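Local coordinates for protein acetyl-CoA C-acetyltransferase (Syntrophomonas wolfei subsp. wolfei, PDB 7N7Z) that probably catalyses, as a thiolase, acetyl transfer between two acetyl-CoA molecules to form acetoacetyl-CoA and free CoA, or the reverse cleavage, at residues B[13-18]-B[366-372]; B[55-60]-B[85-91]; B[160-166]-B[239-245]; B[282-288]-B[391-395]; B[379-385]-B[397-402]. All coordinates share one frame; numbering follows the deposited sequence.

Contact 1 (B[13-18]-B[366-372])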
# COMPACT_ATOMS: atom_id res chain seq x y z
N MET B 13 35.86 -15.46 -11.90
CA MET B 13 34.44 -15.72 -12.12
C MET B 13 33.88 -16.45 -10.91
O MET B 13 34.54 -17.32 -10.34
CB MET B 13 34.22 -16.56 -13.38
CG MET B 13 34.68 -15.89 -14.66
SD MET B 13 34.41 -16.92 -16.11
CE MET B 13 32.88 -16.24 -16.72
N ALA B 14 32.65 -16.11 -10.54
CA ALA B 14 31.99 -16.75 -9.41
C ALA B 14 30.49 -16.49 -9.49
O ALA B 14 30.04 -15.53 -10.11
CB ALA B 14 32.54 -16.23 -8.08
N ARG B 15 29.74 -17.38 -8.86
CA ARG B 15 28.31 -17.20 -8.70
C ARG B 15 27.88 -17.83 -7.38
O ARG B 15 28.56 -18.73 -6.86
CB ARG B 15 27.52 -17.81 -9.87
CG ARG B 15 27.55 -19.34 -9.95
CD ARG B 15 26.43 -19.85 -10.86
NE ARG B 15 26.44 -21.30 -11.00
CZ ARG B 15 25.66 -22.14 -10.32
NH1 ARG B 15 24.82 -21.70 -9.39
NH2 ARG B 15 25.73 -23.44 -10.57
N THR B 16 26.77 -17.35 -6.85
CA THR B 16 26.15 -17.98 -5.70
C THR B 16 25.30 -19.15 -6.18
O THR B 16 25.07 -19.31 -7.38
CB THR B 16 25.30 -16.97 -4.93
OG1 THR B 16 24.11 -16.69 -5.68
CG2 THR B 16 26.07 -15.68 -4.70
N PRO B 17 24.83 -20.00 -5.27
CA PRO B 17 23.83 -21.00 -5.66
C PRO B 17 22.57 -20.31 -6.16
O PRO B 17 22.28 -19.16 -5.84
CB PRO B 17 23.57 -21.78 -4.37
CG PRO B 17 24.78 -21.53 -3.52
CD PRO B 17 25.23 -20.14 -3.86
N ILE B 18 21.81 -21.04 -6.98
CA ILE B 18 20.54 -20.55 -7.49
C ILE B 18 19.45 -21.00 -6.52
O ILE B 18 19.11 -22.19 -6.46
CB ILE B 18 20.27 -21.05 -8.91
CG1 ILE B 18 21.40 -20.62 -9.84
CG2 ILE B 18 18.93 -20.52 -9.42
CD1 ILE B 18 21.27 -21.11 -11.27
N ARG B 366 25.46 -15.71 -15.58
CA ARG B 366 25.54 -17.04 -14.98
C ARG B 366 25.99 -18.07 -16.01
O ARG B 366 26.91 -18.86 -15.75
CB ARG B 366 24.19 -17.43 -14.38
CG ARG B 366 24.27 -18.41 -13.22
CD ARG B 366 24.39 -19.85 -13.70
NE ARG B 366 23.18 -20.29 -14.39
CZ ARG B 366 23.14 -21.29 -15.27
NH1 ARG B 366 24.22 -21.98 -15.58
NH2 ARG B 366 21.98 -21.60 -15.84
N ILE B 367 25.35 -18.08 -17.17
CA ILE B 367 25.65 -19.10 -18.17
C ILE B 367 27.03 -18.89 -18.78
O ILE B 367 27.63 -19.85 -19.28
CB ILE B 367 24.56 -19.11 -19.26
CG1 ILE B 367 24.49 -17.77 -20.00
CG2 ILE B 367 23.21 -19.45 -18.65
CD1 ILE B 367 23.63 -17.83 -21.25
N ILE B 368 27.56 -17.67 -18.74
CA ILE B 368 28.95 -17.47 -19.14
C ILE B 368 29.88 -18.10 -18.11
O ILE B 368 30.86 -18.78 -18.46
CB ILE B 368 29.26 -15.97 -19.32
CG1 ILE B 368 28.51 -15.40 -20.53
CG2 ILE B 368 30.75 -15.75 -19.50
CD1 ILE B 368 28.38 -13.90 -20.48
N VAL B 369 29.60 -17.89 -16.82
CA VAL B 369 30.39 -18.50 -15.76
C VAL B 369 30.35 -20.02 -15.89
O VAL B 369 31.39 -20.69 -15.86
CB VAL B 369 29.90 -18.03 -14.38
CG1 VAL B 369 30.51 -18.88 -13.28
CG2 VAL B 369 30.21 -16.56 -14.17
N SER B 370 29.15 -20.58 -16.02
CA SER B 370 29.02 -22.03 -16.12
C SER B 370 29.67 -22.55 -17.40
O SER B 370 30.29 -23.62 -17.39
CB SER B 370 27.55 -22.43 -16.06
OG SER B 370 27.00 -22.15 -14.79
N MET B 371 29.54 -21.81 -18.50
CA MET B 371 30.18 -22.21 -19.74
C MET B 371 31.68 -22.42 -19.53
O MET B 371 32.22 -23.48 -19.87
CB MET B 371 29.94 -21.15 -20.82
CG MET B 371 30.59 -21.46 -22.17
SD MET B 371 30.81 -19.99 -23.19
CE MET B 371 32.19 -19.23 -22.35
N TYR B 372 32.36 -21.42 -18.97
CA TYR B 372 33.80 -21.54 -18.78
C TYR B 372 34.16 -22.77 -17.96
O TYR B 372 34.97 -23.60 -18.38
CB TYR B 372 34.36 -20.29 -18.09
CG TYR B 372 35.70 -20.56 -17.44
CD1 TYR B 372 36.86 -20.61 -18.20
CD2 TYR B 372 35.80 -20.79 -16.07
CE1 TYR B 372 38.09 -20.87 -17.62
CE2 TYR B 372 37.02 -21.05 -15.48
CZ TYR B 372 38.16 -21.09 -16.26
OH TYR B 372 39.38 -21.35 -15.68
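In the buried interior of the thiolase fold, M13 and R15 of strand 8-20 lie against R366 and V369 of helix 360-378, so a strand from the N-terminal half of the chain meets a helix from the C-terminal half. The axes of 13-15 and 366-372 approach to 8.4 Å and cross at -119°. The apolar end belongs to M13. Its chain, bent at the last torsion, brings CE to 3.5 Å from I368 CG2 and to 3.5 Å from V369 CA, the latter tighter than an ordinary carbon contact. M13 SD lies 4.7 Å from the centroid of the Y372 ring, 40° off its normal, an oblique Met-aromatic contact. The polar end is built differently. R15 CG is wedged between the backbone N and the carbonyl carbon (chi1 68°), and from there the chain runs straight alongside R366, with R15 CD and R366 CD 3.5 Å apart. R15 NE and R366 NE come within 4.8 Å. R15 forms salt bridges with E202 and D220, while R366 NH1 gives a bond of 2.9 Å to S370 OG, nearly in its guanidinium plane. S370 OG is in turn hydrogen-bonded to E202. I18 CD1 approaches R366 NE at 3.7 Å. With a leucine in place of R15, E202 and D220 would probably be left without this cationic mate. The like charges probably tolerate one another because E202 and D220 neutralise R15, while R366 is held by S370 OG and has a weak, long ion pair with E318.

Contact 2 (B[55-60]-B[85-91])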
# COMPACT_ATOMS: atom_id res chain seq x y z
N ILE B 55 32.59 -0.65 -12.07
CA ILE B 55 31.68 -1.78 -11.93
C ILE B 55 30.51 -1.54 -12.87
O ILE B 55 29.92 -0.45 -12.88
CB ILE B 55 31.18 -1.96 -10.49
CG1 ILE B 55 30.26 -3.18 -10.40
CG2 ILE B 55 30.46 -0.71 -10.00
CD1 ILE B 55 29.77 -3.49 -9.01
N VAL B 56 30.19 -2.54 -13.68
CA VAL B 56 28.99 -2.54 -14.51
C VAL B 56 28.04 -3.57 -13.91
O VAL B 56 28.27 -4.78 -14.02
CB VAL B 56 29.30 -2.85 -15.98
CG1 VAL B 56 28.06 -2.67 -16.84
CG2 VAL B 56 30.43 -1.97 -16.48
N GLY B 57 26.99 -3.08 -13.26
CA GLY B 57 26.07 -3.94 -12.53
C GLY B 57 24.84 -4.26 -13.36
O GLY B 57 24.21 -3.37 -13.93
N ALA B 58 24.50 -5.55 -13.42
CA ALA B 58 23.34 -6.03 -14.14
C ALA B 58 22.26 -6.46 -13.16
O ALA B 58 22.55 -7.11 -12.15
CB ALA B 58 23.71 -7.19 -15.06
N THR B 59 21.02 -6.10 -13.46
CA THR B 59 19.86 -6.52 -12.69
C THR B 59 18.61 -6.10 -13.46
O THR B 59 18.62 -5.09 -14.17
CB THR B 59 19.84 -5.92 -11.28
OG1 THR B 59 18.95 -6.67 -10.45
CG2 THR B 59 19.39 -4.46 -11.32
N CYS B 60 17.54 -6.88 -13.30
CA CYS B 60 16.31 -6.58 -14.01
C CYS B 60 15.36 -5.72 -13.17
O CYS B 60 14.71 -4.82 -13.71
CB CYS B 60 15.61 -7.88 -14.43
SG CYS B 60 13.97 -7.66 -15.18
N SER B 85 30.70 3.55 -12.28
CA SER B 85 29.58 2.73 -11.83
C SER B 85 28.38 3.00 -12.72
O SER B 85 28.15 4.14 -13.13
CB SER B 85 29.23 3.03 -10.36
OG SER B 85 28.70 4.33 -10.22
N CYS B 86 27.64 1.94 -13.02
CA CYS B 86 26.40 2.07 -13.77
C CYS B 86 25.61 0.78 -13.63
O CYS B 86 26.17 -0.27 -13.28
CB CYS B 86 26.65 2.40 -15.24
SG CYS B 86 27.09 0.97 -16.26
N MET B 87 24.32 0.86 -13.90
CA MET B 87 23.40 -0.27 -13.82
C MET B 87 22.73 -0.45 -15.17
O MET B 87 22.18 0.51 -15.72
CB MET B 87 22.36 -0.05 -12.73
CG MET B 87 21.42 -1.22 -12.53
SD MET B 87 20.50 -1.07 -10.98
CE MET B 87 19.37 0.24 -11.43
N VAL B 88 22.77 -1.67 -15.69
CA VAL B 88 22.27 -1.97 -17.02
C VAL B 88 21.20 -3.05 -16.90
O VAL B 88 21.24 -3.90 -16.01
CB VAL B 88 23.40 -2.43 -17.97
CG1 VAL B 88 24.21 -3.54 -17.33
CG2 VAL B 88 22.84 -2.88 -19.32
N SER B 89 20.23 -3.00 -17.82
CA SER B 89 19.17 -4.00 -17.87
C SER B 89 18.85 -4.32 -19.32
O SER B 89 18.59 -3.42 -20.12
CB SER B 89 17.91 -3.50 -17.15
OG SER B 89 16.90 -4.49 -17.19
N GLN B 90 18.88 -5.61 -19.65
CA GLN B 90 18.35 -6.16 -20.89
C GLN B 90 17.55 -7.42 -20.58
O GLN B 90 17.70 -8.47 -21.20
CB GLN B 90 19.47 -6.45 -21.89
CG GLN B 90 18.98 -6.66 -23.32
CD GLN B 90 20.08 -6.53 -24.36
OE1 GLN B 90 20.98 -5.69 -24.23
NE2 GLN B 90 20.02 -7.35 -25.41
N ASN B 91 16.68 -7.30 -19.57
CA ASN B 91 15.90 -8.42 -19.04
C ASN B 91 16.79 -9.63 -18.79
O ASN B 91 17.71 -9.56 -17.97
CB ASN B 91 14.73 -8.75 -19.98
CG ASN B 91 13.52 -7.87 -19.73
OD1 ASN B 91 13.26 -7.46 -18.60
ND2 ASN B 91 12.77 -7.58 -20.79
O HOH W 1 14.34 -4.20 -16.38
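M87 and T59 meet where strands 54-58 and 84-89 run side by side, and M87 can be traced outward atom by atom. Its CB lies 4.0 Å from G57 O. CG, anti to the backbone N (chi1 -177°), comes to 3.8 Å from the same oxygen and also faces T59 CG2. SD then rests 3.6 Å from T59 CG2; the chain bends at its last torsion (chi3 73°), and P69 and P70 of helix 69-76 pack on the same side chain. Behind this side chain the backbones are joined in parallel register: G57 N donates to C86 O at 2.9 Å, and V88 N to G57 O at 2.8 Å, both nearly straight. The bonds at the two ends, C86 N to I55 O and T59 N to V88 O, are weak. On the other face, V56 CG1 packs on C86 SG and V88 CG1. Past the ladder a water joins C60 O (2.8 Å) to S89 OG (2.7 Å). M87 to S89 also pair antiparallel with a strand of the second subunit, which carries the sheet across the interface. Two parallel neighbours linked through helix 69-76 make a beta-alpha-beta unit, ending beside C92, the predicted acyl-thioester nucleophile.

Contact 3 (B[160-166]-B[239-245])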
# COMPACT_ATOMS: atom_id res chain seq x y z
N HIS B 160 2.11 -12.87 -19.79
CA HIS B 160 3.29 -13.50 -19.18
C HIS B 160 4.25 -14.03 -20.24
O HIS B 160 3.84 -14.30 -21.37
CB HIS B 160 2.85 -14.63 -18.26
CG HIS B 160 3.82 -14.93 -17.15
ND1 HIS B 160 4.97 -15.66 -17.35
CD2 HIS B 160 3.80 -14.60 -15.84
CE1 HIS B 160 5.62 -15.77 -16.21
NE2 HIS B 160 4.93 -15.13 -15.27
N MET B 161 5.53 -14.17 -19.87
CA MET B 161 6.49 -14.78 -20.79
C MET B 161 6.01 -16.15 -21.25
O MET B 161 6.23 -16.54 -22.40
CB MET B 161 7.86 -14.89 -20.12
CG MET B 161 8.53 -13.56 -19.84
SD MET B 161 9.03 -12.69 -21.33
CE MET B 161 9.22 -11.03 -20.70
N GLY B 162 5.36 -16.90 -20.35
CA GLY B 162 4.87 -18.21 -20.72
C GLY B 162 3.96 -18.19 -21.94
O GLY B 162 3.92 -19.15 -22.71
N MET B 163 3.22 -17.09 -22.12
CA MET B 163 2.35 -16.98 -23.29
C MET B 163 3.16 -16.94 -24.58
O MET B 163 2.77 -17.54 -25.58
CB MET B 163 1.47 -15.74 -23.18
CG MET B 163 0.65 -15.67 -21.90
SD MET B 163 -0.58 -16.98 -21.79
CE MET B 163 -1.99 -16.19 -22.55
N THR B 164 4.30 -16.24 -24.57
CA THR B 164 5.14 -16.20 -25.76
C THR B 164 5.73 -17.57 -26.06
O THR B 164 5.96 -17.90 -27.23
CB THR B 164 6.25 -15.17 -25.59
OG1 THR B 164 7.26 -15.67 -24.72
CG2 THR B 164 5.69 -13.87 -25.03
N ALA B 165 6.00 -18.38 -25.03
CA ALA B 165 6.40 -19.76 -25.26
C ALA B 165 5.26 -20.55 -25.90
O ALA B 165 5.50 -21.41 -26.76
CB ALA B 165 6.84 -20.41 -23.95
N GLU B 166 4.02 -20.27 -25.50
CA GLU B 166 2.88 -20.93 -26.13
C GLU B 166 2.78 -20.56 -27.60
O GLU B 166 2.39 -21.38 -28.43
CB GLU B 166 1.59 -20.55 -25.40
CG GLU B 166 1.40 -21.20 -24.03
CD GLU B 166 1.37 -22.72 -24.08
OE1 GLU B 166 1.45 -23.28 -25.19
OE2 GLU B 166 1.26 -23.34 -23.01
N PHE B 239 -0.18 -21.34 -17.70
CA PHE B 239 -0.47 -20.01 -18.22
C PHE B 239 -1.60 -19.95 -19.24
O PHE B 239 -2.11 -18.86 -19.49
CB PHE B 239 0.79 -19.40 -18.86
CG PHE B 239 1.99 -19.40 -17.95
CD1 PHE B 239 2.25 -18.32 -17.12
CD2 PHE B 239 2.85 -20.48 -17.93
CE1 PHE B 239 3.35 -18.32 -16.28
CE2 PHE B 239 3.96 -20.48 -17.09
CZ PHE B 239 4.20 -19.40 -16.27
N LYS B 240 -2.00 -21.07 -19.84
CA LYS B 240 -3.06 -21.06 -20.83
C LYS B 240 -3.86 -22.35 -20.73
O LYS B 240 -3.32 -23.41 -20.42
CB LYS B 240 -2.50 -20.91 -22.25
CG LYS B 240 -3.55 -20.50 -23.28
CD LYS B 240 -2.95 -20.45 -24.68
CE LYS B 240 -2.00 -19.27 -24.84
NZ LYS B 240 -2.21 -18.56 -26.14
N LYS B 241 -5.16 -22.24 -21.00
CA LYS B 241 -6.01 -23.43 -21.02
C LYS B 241 -5.53 -24.39 -22.10
O LYS B 241 -5.36 -24.01 -23.26
CB LYS B 241 -7.47 -23.04 -21.28
CG LYS B 241 -7.94 -21.81 -20.51
CD LYS B 241 -9.42 -21.91 -20.13
CE LYS B 241 -10.20 -20.66 -20.52
NZ LYS B 241 -11.55 -21.00 -21.04
N GLY B 242 -5.29 -25.64 -21.70
CA GLY B 242 -4.74 -26.61 -22.63
C GLY B 242 -3.39 -26.23 -23.18
O GLY B 242 -2.98 -26.75 -24.22
N GLY B 243 -2.67 -25.34 -22.50
CA GLY B 243 -1.35 -24.95 -22.96
C GLY B 243 -0.29 -25.97 -22.62
O GLY B 243 -0.39 -26.70 -21.63
N VAL B 244 0.75 -26.03 -23.46
CA VAL B 244 1.81 -27.01 -23.28
C VAL B 244 2.82 -26.62 -22.21
O VAL B 244 3.66 -27.45 -21.83
CB VAL B 244 2.56 -27.26 -24.60
CG1 VAL B 244 1.60 -27.74 -25.68
CG2 VAL B 244 3.31 -26.01 -25.05
N VAL B 245 2.77 -25.38 -21.72
CA VAL B 245 3.75 -24.89 -20.76
C VAL B 245 3.26 -25.19 -19.35
O VAL B 245 2.12 -24.85 -18.99
CB VAL B 245 4.00 -23.39 -20.94
CG1 VAL B 245 4.91 -22.86 -19.84
CG2 VAL B 245 4.61 -23.11 -22.31
O HOH W 2 0.63 -23.14 -20.43
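G162 and F239 bring the two backbones to a CA-CA separation of 6.2 Å where the start of helix 161-172 faces the loop 239-245. H160 is the N-cap of that helix; the loop folds into a type II turn from K240 to G243, with G242 at positive phi. The carboxylate of E166 ties the loop to the helix. A bend at chi2 (-60°) swings it toward the turn, where OE2 accepts from V245 N at 2.8 Å, met from above the carboxylate plane, and OE1 takes a weak bond from V244 N. A water also donates to E166 OE2 (2.7 Å) and to V245 O (2.7 Å). A CB on G243 would collide with this carboxylate. At the other end, H160 ND1 accepts from G162 N at 3.3 Å in a nearly straight bond (176°) lying in the imidazole plane. H160 NE2, buried here, has no partner in the model. F239 CE1 sits over the centre of that ring, 3.3 Å from H160 ND1, with the two planes inclined by 39°. Over one face of the phenyl ring lies G162 CA, 4.2 Å from the F239 ring centroid, a CH-pi contact. Replacing H160 with alanine is likely to leave the amide of G162 without its cap and the ring of F239 freer to shift. M163 and K240 touch through their CE atoms at the more exposed margin. Beyond the contact, H160 packs on L148 and L152 of helix 146-152 and A165 on F323, while the loop follows helix 229-232 in the chain and precedes strand 254-264.

Contact 4 (B[282-288]-B[391-395])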
# COMPACT_ATOMS: atom_id res chain seq x y z
N ILE B 282 30.51 -10.89 -29.10
CA ILE B 282 29.35 -10.64 -28.26
C ILE B 282 28.48 -9.60 -28.96
O ILE B 282 28.99 -8.58 -29.43
CB ILE B 282 29.76 -10.18 -26.85
CG1 ILE B 282 28.53 -10.01 -25.96
CG2 ILE B 282 30.55 -8.88 -26.92
CD1 ILE B 282 28.85 -9.99 -24.48
N CYS B 283 27.18 -9.85 -29.03
CA CYS B 283 26.29 -8.95 -29.76
C CYS B 283 24.85 -9.26 -29.37
O CYS B 283 24.57 -10.24 -28.69
CB CYS B 283 26.49 -9.08 -31.27
SG CYS B 283 26.05 -10.70 -31.95
N SER B 284 23.95 -8.39 -29.82
CA SER B 284 22.52 -8.57 -29.65
C SER B 284 21.85 -8.75 -31.00
O SER B 284 22.41 -8.41 -32.05
CB SER B 284 21.90 -7.38 -28.91
OG SER B 284 22.56 -7.13 -27.68
N GLU B 285 20.64 -9.29 -30.97
CA GLU B 285 19.81 -9.41 -32.16
C GLU B 285 18.39 -9.77 -31.74
O GLU B 285 18.18 -10.76 -31.03
CB GLU B 285 20.37 -10.46 -33.13
CG GLU B 285 19.60 -10.56 -34.44
CD GLU B 285 19.82 -9.36 -35.35
OE1 GLU B 285 20.75 -8.57 -35.09
OE2 GLU B 285 19.06 -9.21 -36.33
N GLY B 286 17.42 -8.97 -32.16
CA GLY B 286 16.07 -9.08 -31.67
C GLY B 286 15.16 -9.91 -32.55
O GLY B 286 15.44 -10.17 -33.72
N VAL B 287 14.06 -10.35 -31.95
CA VAL B 287 12.93 -10.95 -32.65
C VAL B 287 11.67 -10.33 -32.08
O VAL B 287 11.70 -9.63 -31.07
CB VAL B 287 12.90 -12.49 -32.52
CG1 VAL B 287 14.12 -13.11 -33.19
CG2 VAL B 287 12.81 -12.91 -31.06
N ASP B 288 10.54 -10.58 -32.75
CA ASP B 288 9.29 -10.00 -32.30
C ASP B 288 8.99 -10.41 -30.86
O ASP B 288 9.16 -11.57 -30.48
CB ASP B 288 8.14 -10.43 -33.22
CG ASP B 288 6.86 -9.66 -32.95
OD1 ASP B 288 6.17 -10.00 -31.96
OD2 ASP B 288 6.56 -8.73 -33.71
N GLY B 391 10.90 -9.30 -24.64
CA GLY B 391 10.84 -8.23 -25.59
C GLY B 391 11.45 -8.57 -26.94
O GLY B 391 10.98 -8.08 -27.97
N GLY B 392 12.50 -9.40 -26.95
CA GLY B 392 13.06 -9.89 -28.19
C GLY B 392 14.56 -9.75 -28.32
O GLY B 392 15.22 -10.63 -28.87
N SER B 393 15.11 -8.65 -27.82
CA SER B 393 16.53 -8.35 -28.02
C SER B 393 17.41 -9.38 -27.33
O SER B 393 17.84 -9.18 -26.18
CB SER B 393 16.85 -6.94 -27.50
OG SER B 393 16.20 -5.95 -28.28
N ALA B 394 17.71 -10.47 -28.02
CA ALA B 394 18.52 -11.55 -27.46
C ALA B 394 20.01 -11.28 -27.68
O ALA B 394 20.40 -10.38 -28.43
CB ALA B 394 18.13 -12.89 -28.09
N MET B 395 20.84 -12.08 -27.02
CA MET B 395 22.28 -11.89 -27.06
C MET B 395 22.98 -13.23 -27.20
O MET B 395 22.43 -14.29 -26.87
CB MET B 395 22.79 -11.17 -25.80
CG MET B 395 22.69 -9.66 -25.86
SD MET B 395 23.41 -8.86 -24.41
CE MET B 395 25.10 -8.62 -24.97
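S284 and M395 form the close-packed end of this antiparallel pairing between strands 277-285 and 394-400. They are a non-hydrogen-bonded pair, and S284 OG stands only 3.1 Å from M395 CG. M395 CG is anti to the carbonyl carbon (chi1 -84°), which starts the chain past S284; a later bend at SD lets CE settle 3.8 Å from I282 CG1. M96 of helix 94-107 packs on both I282 and M395. Next along, E285 and A394 are the hydrogen-bonded pair: E285 N donates to A394 O at 2.8 Å, while A394 N reaches E285 O at 3.1 Å from well above its carbonyl plane, 58° out and so not on a lone pair. The far end is looser: V287 N makes just a weak bond to G392 O, and no close side-chain pair joins it. S284, E285 and D288 are partly exposed, and the second subunit packs on part of this end. Backbone still meets backbone, with G392 CA 3.2 Å from V287 O; a CB on G392 would strike that oxygen, and at these backbone angles (phi 130°) it would also press on the carbonyl O of G391. E285 turns its carboxylate to K302 in a salt bridge, and S393 sends its hydroxyl to S83 of the second subunit. The glycine-rich turn continues directly from C388, a predicted proton acceptor, V389 and G390, consistent with the CxG motif of thiolase active sites.

Contact 5 (B[379-385]-B[397-402])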
# COMPACT_ATOMS: atom_id res chain seq x y z
N GLY B 379 38.46 -29.86 -20.46
CA GLY B 379 39.66 -29.54 -21.20
C GLY B 379 39.41 -28.98 -22.58
O GLY B 379 40.28 -29.09 -23.46
N LEU B 380 38.25 -28.37 -22.80
CA LEU B 380 37.91 -27.81 -24.10
C LEU B 380 38.46 -26.39 -24.22
O LEU B 380 39.05 -25.84 -23.29
CB LEU B 380 36.39 -27.83 -24.29
CG LEU B 380 35.74 -29.21 -24.18
CD1 LEU B 380 34.23 -29.07 -24.02
CD2 LEU B 380 36.08 -30.08 -25.38
N THR B 381 38.26 -25.79 -25.39
CA THR B 381 38.87 -24.51 -25.72
C THR B 381 37.86 -23.42 -26.05
O THR B 381 37.94 -22.32 -25.49
CB THR B 381 39.84 -24.68 -26.90
OG1 THR B 381 40.71 -25.80 -26.65
CG2 THR B 381 40.68 -23.42 -27.11
N LYS B 382 36.91 -23.69 -26.94
CA LYS B 382 36.02 -22.67 -27.48
C LYS B 382 34.62 -22.85 -26.92
O LYS B 382 34.02 -23.91 -27.07
CB LYS B 382 36.01 -22.73 -29.01
CG LYS B 382 37.35 -22.39 -29.64
CD LYS B 382 37.29 -22.46 -31.16
CE LYS B 382 38.64 -22.14 -31.78
NZ LYS B 382 38.74 -22.59 -33.19
N GLY B 383 34.10 -21.79 -26.29
CA GLY B 383 32.77 -21.84 -25.71
C GLY B 383 31.92 -20.69 -26.20
O GLY B 383 32.41 -19.67 -26.69
N GLY B 384 30.61 -20.87 -26.06
CA GLY B 384 29.65 -19.85 -26.44
C GLY B 384 28.45 -19.89 -25.53
O GLY B 384 28.10 -20.94 -24.98
N ALA B 385 27.81 -18.73 -25.36
CA ALA B 385 26.64 -18.61 -24.50
C ALA B 385 25.66 -17.64 -25.13
O ALA B 385 26.05 -16.57 -25.59
CB ALA B 385 27.03 -18.14 -23.09
N SER B 397 27.41 -14.71 -27.17
CA SER B 397 28.80 -14.35 -26.99
C SER B 397 29.67 -15.59 -27.19
O SER B 397 29.23 -16.71 -26.94
CB SER B 397 29.05 -13.74 -25.60
OG SER B 397 28.57 -14.59 -24.58
N LEU B 398 30.90 -15.36 -27.64
CA LEU B 398 31.85 -16.43 -27.92
C LEU B 398 33.16 -16.16 -27.21
O LEU B 398 33.59 -15.01 -27.08
CB LEU B 398 32.09 -16.57 -29.43
CG LEU B 398 30.86 -16.91 -30.26
CD1 LEU B 398 31.09 -16.57 -31.72
CD2 LEU B 398 30.49 -18.38 -30.09
N TRP B 399 33.80 -17.23 -26.74
CA TRP B 399 35.00 -17.13 -25.92
C TRP B 399 35.92 -18.29 -26.26
O TRP B 399 35.49 -19.32 -26.77
CB TRP B 399 34.65 -17.13 -24.43
CG TRP B 399 33.52 -16.20 -24.05
CD1 TRP B 399 32.19 -16.37 -24.32
CD2 TRP B 399 33.63 -14.97 -23.33
NE1 TRP B 399 31.47 -15.32 -23.81
CE2 TRP B 399 32.33 -14.45 -23.20
CE3 TRP B 399 34.70 -14.26 -22.78
CZ2 TRP B 399 32.07 -13.24 -22.54
CZ3 TRP B 399 34.44 -13.06 -22.13
CH2 TRP B 399 33.13 -12.57 -22.02
N THR B 400 37.21 -18.10 -25.96
CA THR B 400 38.20 -19.15 -26.15
C THR B 400 39.21 -19.12 -25.01
O THR B 400 39.53 -18.06 -24.47
CB THR B 400 38.95 -19.00 -27.49
OG1 THR B 400 39.79 -20.14 -27.69
CG2 THR B 400 39.79 -17.73 -27.51
N ARG B 401 39.71 -20.31 -24.66
CA ARG B 401 40.77 -20.45 -23.67
C ARG B 401 42.16 -20.41 -24.30
O ARG B 401 43.10 -21.02 -23.78
CB ARG B 401 40.58 -21.75 -22.89
CG ARG B 401 39.28 -21.81 -22.10
CD ARG B 401 39.14 -23.12 -21.35
NE ARG B 401 40.11 -23.24 -20.27
CZ ARG B 401 40.61 -24.39 -19.83
NH1 ARG B 401 40.25 -25.55 -20.36
NH2 ARG B 401 41.49 -24.38 -18.84
N ASP B 402 42.31 -19.69 -25.41
CA ASP B 402 43.57 -19.62 -26.14
C ASP B 402 44.09 -21.01 -26.47
O ASP B 402 44.25 -21.36 -27.64
CB ASP B 402 44.61 -18.85 -25.32
CG ASP B 402 44.27 -17.38 -25.19
OD1 ASP B 402 43.53 -16.88 -26.06
OD2 ASP B 402 44.75 -16.74 -24.23
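S397 and A385 pair at the inner end of this ladder, where the serine hydroxyl is used twice. OG sits between the backbone N and the carbonyl carbon (chi1 54°), from which it gives a weak bond to A385 O and accepts from W399 NE1 at 3.1 Å. That oxygen lies at the edge of the indole and close to its plane, so the bond limits how the ring can turn, and M371 of helix 360-378 packs against the same side chain. These residues belong to a beta hairpin: strands 382-387 and 394-400 run antiparallel, their short segments at 159°, with W399 N donating to G383 O at 2.8 Å and S397 N to A385 O at 2.8 Å. G384 has L398 CD2 at 4.0 Å from its CA, and a CB on the glycine would be tight against that methyl. T381 and T400 lie alongside one another, pointing the same way, with T381 CG2 3.4 Å from T400 OG1. K382 stays extended and leads away from the partner strand to a cation-pi contact with W309. R401 does the reverse: its chain bends at chi3 (69°), which brings the edge of the guanidinium to L380 O, R401 NH1 donating at 3.2 Å in the carbonyl plane. The arginine's own amide is engaged as well, R401 N donating to T381 O at 2.8 Å.

Overall arrangement
Contacts 1, 2, 4 and 5 reach one mixed sheet, in which strand 8-20 neighbours 277-285, followed by 394-400 and 382-387; 84-89 is outermost within this chain, where the second subunit continues the sheet. Contacts 4 and 5 share strand 394-400. Along the chain, contacts 2 and 3 are nested in the loop that contact 1 closes, contact 4 alternates with contacts 1 and 5, and contact 1 closes before contact 5 opens. Q90 NE2 and S393 O join contact 2 to contact 4, tying the N- and C-terminal thiolase domains together. Contact 3 uses no strand of this sheet; its centre is about 28 Å from that of contact 1, its nearest atoms about 5 Å from contacts 2 and 4.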